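Long-range contacts in putative periplasmic protein (PDB 3OE3), which probably inhibits host C-type lysozymes in the periplasm, as a small beta-barrel protein of the MliC/PliC family of bacterial lysozyme inhibitors: residues A32-V37 / T62-Y66; G69-E73 / N85-A89. One frame throughout, in Å; residues are numbered along the deposited sequence.

Interaction 1 (A32-V37 / T62-Y66); sequences AIISQV and TYKLY
Across the interior of an antiparallel beta barrel, strand residues 32-36 face residues 62-66, whose last three are strand. The spacing is that of side-chain packing, not of paired strands: CA atoms are 8.7 Å apart for Ala32 and Leu65 and 9.3 Å for Gln36 and Tyr63, and no direct hydrogen bond joins the segments. Residues 32-36 and 63-66 are extended; Thr62 (phi/psi -116/14) and Val37 (49/41) are not.

The apolar contacts come from Ala32, Ile34, Leu65 and the CB of Tyr63. Leu65 (chi1 t, chi2 p) brings CD2 to 4.3 Å from Ala32 CB and 4.5 Å from Ile34 CG2, while Ile34 (chi1 p, chi2 t) places CD1 4.3 Å from Tyr63 CB.

The aromatic contact is CH-pi: Gln36 (chi1 and chi2 both m) lays CG over one face of the Tyr63 ring (chi1 m, chi2 -64°), 4.3 Å from its centroid and 25° off the normal. Tyr63 OH lies 3.6 Å from Gln36 CB and 3.7 Å from Val37 CG2.

The polar link is a water, 2.7 Å from Tyr63 OH and donating to Gln36 OE1 at 3.2 Å.

Strand 39-45 neighbours strand 30-36, with a backbone hydrogen bond between Ile34 and Ile41; Leu74 of strand 71-76 touches Ile34, and Tyr54 of strand 52-56 touches Ala32 and Leu65.

Interaction 2 (G69-E73 / N85-A89); sequences GKTAE and NCSLA
Ala72 sets its methyl group against Cys86, CB to CB 4.2 Å, on the inner face of a beta hairpin that brings together the last two strands of the barrel, 71-76 and 80-88. Residues 71-73 and 86-88 run antiparallel, with segment axes 4.6 Å apart at closest approach and N-to-C directions 145° apart.

Register follows from two bridges. Ala72 and Cys86 form a hydrogen-bonded pair (CA-CA 5.0 Å): Ala72 N donates to Cys86 O at 2.9 Å, and Cys86 N to Ala72 O at 3.0 Å. Thr71 and Ser87 form the adjoining non-hydrogen-bonded pair (CA-CA 4.4 Å), with side chains on the opposite face, where Thr71 CG2 lies 4.0 Å from Ser87 OG. Two CA-H...O contacts supplement the pairing, Thr71 CA to Cys86 O at 3.2 Å and Ser87 CA to Lys70 O at 3.3 Å. Leu88 N donates to Lys70 O at 2.9 Å, prolonging the bonding to Lys70, whose phi/psi of -93/1 departs from the extended form; beside it Lys70 CB and Leu88 CD1 are 4.1 Å apart.

Cys86 (chi1 m) turns SG to a disulfide with Cys12, tying this final strand to strand 5-12 across the barrel's closing seam. Tyr10 and Met18 cover Ala72 and Cys86. At the corner Asn85 has phi/psi 53/49, and its ND2 is hydrogen-bonded to Asn13 OD1. Its backbone meets a carboxylate: Glu73, with chi1 and chi2 both m, accepts from Asn85 N through OE1 at 3.0 Å, with an N-H...O angle of 157°.

How the interactions relate
Interactions 1 and 2 belong to one barrel and follow each other in the chain, their centres about 14 Å apart. Strands 64-68 and 71-76 are sheet neighbours, so Leu65 and Tyr66 of interaction 1 sit beside Ala72 and Glu73 of interaction 2. The evidence is a probable hydrogen bond between Glu73 N and Tyr66 O at 2.8 Å, and packing of Leu65 CD1 4.3 Å from Ala72 CB and 3.7 Å from Glu73 O. Leu65 thus carries the interior packing of interaction 1 on to the inner side of the hairpin in interaction 2. One contact spans the barrel interior through side chains; the other pairs adjacent strands through their backbones.

Interaction 1 (A32-V37 / T62-Y66)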
ATOM      1  N   ALA C  32       6.512  -4.331   1.289  1.00 13.35           N
ATOM      2  CA  ALA C  32       5.636  -3.758   2.301  1.00 13.65           C
ATOM      3  C   ALA C  32       5.176  -2.403   1.823  1.00 12.89           C
ATOM      4  O   ALA C  32       5.854  -1.755   1.037  1.00 15.14           O
ATOM      5  CB  ALA C  32       6.376  -3.625   3.632  1.00 15.21           C
ATOM      6  N   ILE C  33       4.010  -1.964   2.291  1.00 12.31           N
ATOM      7  CA  ILE C  33       3.573  -0.605   2.014  1.00 10.14           C
ATOM      8  C   ILE C  33       3.115   0.022   3.313  1.00  9.62           C
ATOM      9  O   ILE C  33       2.342  -0.573   4.058  1.00 11.86           O
ATOM     10  CB  ILE C  33       2.394  -0.537   1.025  1.00 11.30           C
ATOM     11  CG1 ILE C  33       2.681  -1.340  -0.247  1.00 14.25           C
ATOM     12  CG2 ILE C  33       2.109   0.925   0.652  1.00 12.45           C
ATOM     13  CD1 ILE C  33       1.422  -1.628  -1.031  1.00 24.76           C
ATOM     14  N   ILE C  34       3.618   1.220   3.579  1.00 11.45           N
ATOM     15  CA  ILE C  34       3.190   2.003   4.745  1.00 10.79           C
ATOM     16  C   ILE C  34       2.634   3.340   4.280  1.00 13.80           C
ATOM     17  O   ILE C  34       2.824   3.725   3.135  1.00 14.51           O
ATOM     18  CB  ILE C  34       4.356   2.228   5.743  1.00 12.49           C
ATOM     19  CG1 ILE C  34       5.480   3.031   5.093  1.00 15.15           C
ATOM     20  CG2 ILE C  34       4.847   0.889   6.298  1.00 15.78           C
ATOM     21  CD1 ILE C  34       6.577   3.513   6.101  1.00 14.99           C
ATOM     22  N   SER C  35       1.922   4.038   5.161  1.00 13.30           N
ATOM     23  CA  SER C  35       1.398   5.353   4.850  1.00 14.91           C
ATOM     24  C   SER C  35       1.998   6.344   5.845  1.00 16.09           C
ATOM     25  O   SER C  35       1.851   6.174   7.052  1.00 19.15           O
ATOM     26  CB  SER C  35      -0.131   5.332   4.953  1.00 22.47           C
ATOM     27  OG  SER C  35      -0.695   6.598   4.686  1.00 26.39           O
ATOM     28  N   GLN C  36       2.696   7.348   5.326  1.00 14.04           N
ATOM     29  CA  GLN C  36       3.286   8.423   6.141  1.00 18.23           C
ATOM     30  C   GLN C  36       3.092   9.772   5.464  1.00 19.12           C
ATOM     31  O   GLN C  36       3.239   9.885   4.253  1.00 19.10           O
ATOM     32  CB  GLN C  36       4.787   8.187   6.332  1.00 20.79           C
ATOM     33  CG  GLN C  36       5.137   7.185   7.405  1.00 22.18           C
ATOM     34  CD  GLN C  36       4.800   7.700   8.786  1.00 28.09           C
ATOM     35  OE1 GLN C  36       5.221   8.790   9.176  1.00 36.14           O
ATOM     36  NE2 GLN C  36       4.015   6.934   9.528  1.00 29.07           N
ATOM     37  N   VAL C  37       2.804  10.806   6.256  1.00 18.71           N
ATOM     38  CA  VAL C  37       2.588  12.140   5.722  1.00 19.07           C
ATOM     39  C   VAL C  37       1.616  12.090   4.547  1.00 17.84           C
ATOM     40  O   VAL C  37       1.802  12.761   3.530  1.00 23.71           O
ATOM     41  CB  VAL C  37       3.901  12.819   5.307  1.00 22.69           C
ATOM     42  CG1 VAL C  37       3.710  14.339   5.232  1.00 25.50           C
ATOM     43  CG2 VAL C  37       4.996  12.478   6.307  1.00 26.37           C
ATOM     44  N   THR C  62      13.692   7.890   3.019  1.00 18.02           N
ATOM     45  CA  THR C  62      14.662   7.176   3.839  1.00 18.36           C
ATOM     46  C   THR C  62      13.991   6.311   4.906  1.00 17.37           C
ATOM     47  O   THR C  62      14.647   5.834   5.827  1.00 17.19           O
ATOM     48  CB  THR C  62      15.647   8.148   4.522  1.00 26.55           C
ATOM     49  OG1 THR C  62      14.935   8.980   5.444  1.00 25.47           O
ATOM     50  CG2 THR C  62      16.347   9.026   3.478  1.00 31.54           C
ATOM     51  N   TYR C  63      12.682   6.089   4.777  1.00 16.30           N
ATOM     52  CA  TYR C  63      11.993   5.193   5.688  1.00 15.61           C
ATOM     53  C   TYR C  63      12.553   3.786   5.604  1.00 13.84           C
ATOM     54  O   TYR C  63      12.774   3.254   4.512  1.00 15.75           O
ATOM     55  CB  TYR C  63      10.485   5.147   5.389  1.00 15.91           C
ATOM     56  CG  TYR C  63       9.769   6.464   5.627  1.00 16.01           C
ATOM     57  CD1 TYR C  63       9.680   7.016   6.909  1.00 14.03           C
ATOM     58  CD2 TYR C  63       9.171   7.144   4.581  1.00 14.25           C
ATOM     59  CE1 TYR C  63       9.023   8.197   7.123  1.00 17.07           C
ATOM     60  CE2 TYR C  63       8.513   8.346   4.790  1.00 18.87           C
ATOM     61  CZ  TYR C  63       8.449   8.872   6.063  1.00 20.03           C
ATOM     62  OH  TYR C  63       7.799  10.066   6.279  1.00 23.13           O
ATOM     63  N   LYS C  64      12.775   3.193   6.770  1.00 12.14           N
ATOM     64  CA  LYS C  64      13.075   1.783   6.884  1.00 13.31           C
ATOM     65  C   LYS C  64      12.215   1.168   7.995  1.00 13.07           C
ATOM     66  O   LYS C  64      11.992   1.769   9.064  1.00 14.57           O
ATOM     67  CB  LYS C  64      14.569   1.561   7.151  1.00 15.81           C
ATOM     68  CG  LYS C  64      15.462   1.948   5.982  1.00 21.32           C
ATOM     69  CD  LYS C  64      16.931   1.654   6.289  1.00 25.04           C
ATOM     70  CE  LYS C  64      17.796   1.771   5.043  1.00 29.93           C
ATOM     71  NZ  LYS C  64      17.560   3.047   4.319  1.00 27.69           N
ATOM     72  N   LEU C  65      11.719  -0.029   7.720  1.00 13.12           N
ATOM     73  CA  LEU C  65      10.833  -0.729   8.625  1.00 12.91           C
ATOM     74  C   LEU C  65      11.563  -1.983   9.067  1.00 16.01           C
ATOM     75  O   LEU C  65      11.908  -2.854   8.247  1.00 18.07           O
ATOM     76  CB  LEU C  65       9.521  -1.083   7.889  1.00 11.96           C
ATOM     77  CG  LEU C  65       8.536  -1.989   8.631  1.00 12.11           C
ATOM     78  CD1 LEU C  65       7.954  -1.242   9.835  1.00 16.17           C
ATOM     79  CD2 LEU C  65       7.410  -2.484   7.688  1.00 13.83           C
ATOM     80  N   TYR C  66      11.846  -2.071  10.362  1.00 15.55           N
ATOM     81  CA  TYR C  66      12.554  -3.222  10.884  1.00 19.18           C
ATOM     82  C   TYR C  66      11.595  -4.076  11.673  1.00 22.15           C
ATOM     83  O   TYR C  66      10.966  -3.596  12.615  1.00 23.66           O
ATOM     84  CB  TYR C  66      13.707  -2.776  11.780  1.00 18.00           C
ATOM     85  CG  TYR C  66      14.741  -1.975  11.040  1.00 26.13           C
ATOM     86  CD1 TYR C  66      15.839  -2.590  10.467  1.00 26.60           C
ATOM     87  CD2 TYR C  66      14.611  -0.602  10.894  1.00 30.24           C
ATOM     88  CE1 TYR C  66      16.785  -1.858   9.780  1.00 24.91           C
ATOM     89  CE2 TYR C  66      15.554   0.135  10.209  1.00 30.27           C
ATOM     90  CZ  TYR C  66      16.639  -0.499   9.659  1.00 23.39           C
ATOM     91  OH  TYR C  66      17.585   0.234   8.978  1.00 31.99           O
TER
HETATM   92  O   HOH W   1       7.617  10.894   8.885  1.00 48.64           O

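Interaction 2 (G69-E73 / N85-A89)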
ATOM      1  N   GLY C  69       9.597 -11.041  14.415  1.00 29.33           N
ATOM      2  CA  GLY C  69       8.438 -11.702  14.988  1.00 29.77           C
ATOM      3  C   GLY C  69       7.202 -10.820  14.897  1.00 30.03           C
ATOM      4  O   GLY C  69       6.786 -10.409  13.807  1.00 30.43           O
ATOM      5  N   LYS C  70       6.623 -10.511  16.051  1.00 26.04           N
ATOM      6  CA  LYS C  70       5.400  -9.718  16.116  1.00 22.73           C
ATOM      7  C   LYS C  70       5.699  -8.242  16.285  1.00 23.39           C
ATOM      8  O   LYS C  70       4.777  -7.431  16.384  1.00 21.62           O
ATOM      9  CB  LYS C  70       4.541 -10.166  17.298  1.00 21.48           C
ATOM     10  CG  LYS C  70       4.134 -11.616  17.257  1.00 25.18           C
ATOM     11  CD  LYS C  70       3.326 -11.966  18.485  1.00 28.70           C
ATOM     12  CE  LYS C  70       3.179 -13.467  18.622  1.00 29.18           C
ATOM     13  NZ  LYS C  70       3.230 -13.854  20.050  1.00 29.34           N
ATOM     14  N   THR C  71       6.982  -7.890  16.333  1.00 20.64           N
ATOM     15  CA  THR C  71       7.364  -6.533  16.675  1.00 22.62           C
ATOM     16  C   THR C  71       7.913  -5.784  15.473  1.00 21.54           C
ATOM     17  O   THR C  71       8.309  -6.382  14.469  1.00 21.24           O
ATOM     18  CB  THR C  71       8.399  -6.499  17.823  1.00 28.22           C
ATOM     19  OG1 THR C  71       9.683  -6.902  17.334  1.00 27.54           O
ATOM     20  CG2 THR C  71       7.967  -7.419  18.963  1.00 33.40           C
ATOM     21  N   ALA C  72       7.932  -4.464  15.571  1.00 18.08           N
ATOM     22  CA  ALA C  72       8.395  -3.652  14.455  1.00 16.37           C
ATOM     23  C   ALA C  72       8.811  -2.268  14.943  1.00 17.97           C
ATOM     24  O   ALA C  72       8.391  -1.818  16.013  1.00 17.21           O
ATOM     25  CB  ALA C  72       7.305  -3.526  13.397  1.00 18.84           C
ATOM     26  N   GLU C  73       9.619  -1.598  14.129  1.00 16.98           N
ATOM     27  CA  GLU C  73      10.057  -0.240  14.391  1.00 18.27           C
ATOM     28  C   GLU C  73      10.128   0.468  13.055  1.00 13.93           C
ATOM     29  O   GLU C  73      10.670  -0.078  12.096  1.00 16.08           O
ATOM     30  CB  GLU C  73      11.456  -0.225  15.031  1.00 27.17           C
ATOM     31  CG  GLU C  73      11.607  -1.082  16.282  1.00 36.53           C
ATOM     32  CD  GLU C  73      11.141  -0.372  17.540  1.00 38.03           C
ATOM     33  OE1 GLU C  73      10.918   0.850  17.479  1.00 35.14           O
ATOM     34  OE2 GLU C  73      11.003  -1.034  18.589  1.00 38.50           O
ATOM     35  N   ASN C  85       8.434   0.728  19.199  1.00 17.80           N
ATOM     36  CA  ASN C  85       7.884  -0.328  20.034  1.00 15.71           C
ATOM     37  C   ASN C  85       6.528  -0.779  19.515  1.00 18.18           C
ATOM     38  O   ASN C  85       5.561  -0.887  20.254  1.00 18.14           O
ATOM     39  CB  ASN C  85       7.793   0.145  21.491  1.00 18.40           C
ATOM     40  CG  ASN C  85       7.388  -0.964  22.450  1.00 21.26           C
ATOM     41  OD1 ASN C  85       7.734  -2.132  22.268  1.00 24.61           O
ATOM     42  ND2 ASN C  85       6.659  -0.591  23.489  1.00 17.82           N
ATOM     43  N   CYS C  86       6.465  -1.058  18.219  1.00 15.98           N
ATOM     44  CA  CYS C  86       5.220  -1.514  17.615  1.00 16.29           C
ATOM     45  C   CYS C  86       5.044  -3.013  17.787  1.00 17.39           C
ATOM     46  O   CYS C  86       5.998  -3.778  17.655  1.00 18.90           O
ATOM     47  CB  CYS C  86       5.202  -1.166  16.120  1.00 15.36           C
ATOM     48  SG  CYS C  86       5.295   0.633  15.805  1.00 22.68           S
ATOM     49  N   SER C  87       3.829  -3.440  18.103  1.00 15.82           N
ATOM     50  CA  SER C  87       3.544  -4.876  18.157  1.00 17.23           C
ATOM     51  C   SER C  87       2.252  -5.138  17.434  1.00 19.14           C
ATOM     52  O   SER C  87       1.343  -4.308  17.469  1.00 18.53           O
ATOM     53  CB  SER C  87       3.429  -5.367  19.601  1.00 24.67           C
ATOM     54  OG  SER C  87       4.703  -5.460  20.207  1.00 32.06           O
ATOM     55  N   LEU C  88       2.156  -6.294  16.781  1.00 17.78           N
ATOM     56  CA  LEU C  88       0.882  -6.692  16.200  1.00 18.93           C
ATOM     57  C   LEU C  88      -0.231  -6.555  17.232  1.00 15.97           C
ATOM     58  O   LEU C  88      -0.119  -7.051  18.352  1.00 20.96           O
ATOM     59  CB  LEU C  88       0.932  -8.128  15.694  1.00 21.79           C
ATOM     60  CG  LEU C  88       1.842  -8.367  14.494  1.00 18.65           C
ATOM     61  CD1 LEU C  88       1.917  -9.862  14.189  1.00 24.35           C
ATOM     62  CD2 LEU C  88       1.359  -7.578  13.267  1.00 20.39           C
ATOM     63  N   ALA C  89      -1.314  -5.900  16.830  1.00 17.72           N
ATOM     64  CA  ALA C  89      -2.412  -5.622  17.736  1.00 18.61           C
ATOM     65  C   ALA C  89      -3.028  -6.919  18.239  1.00 17.80           C
ATOM     66  O   ALA C  89      -3.214  -7.865  17.470  1.00 23.64           O
ATOM     67  CB  ALA C  89      -3.469  -4.765  17.034  1.00 19.82           C
TER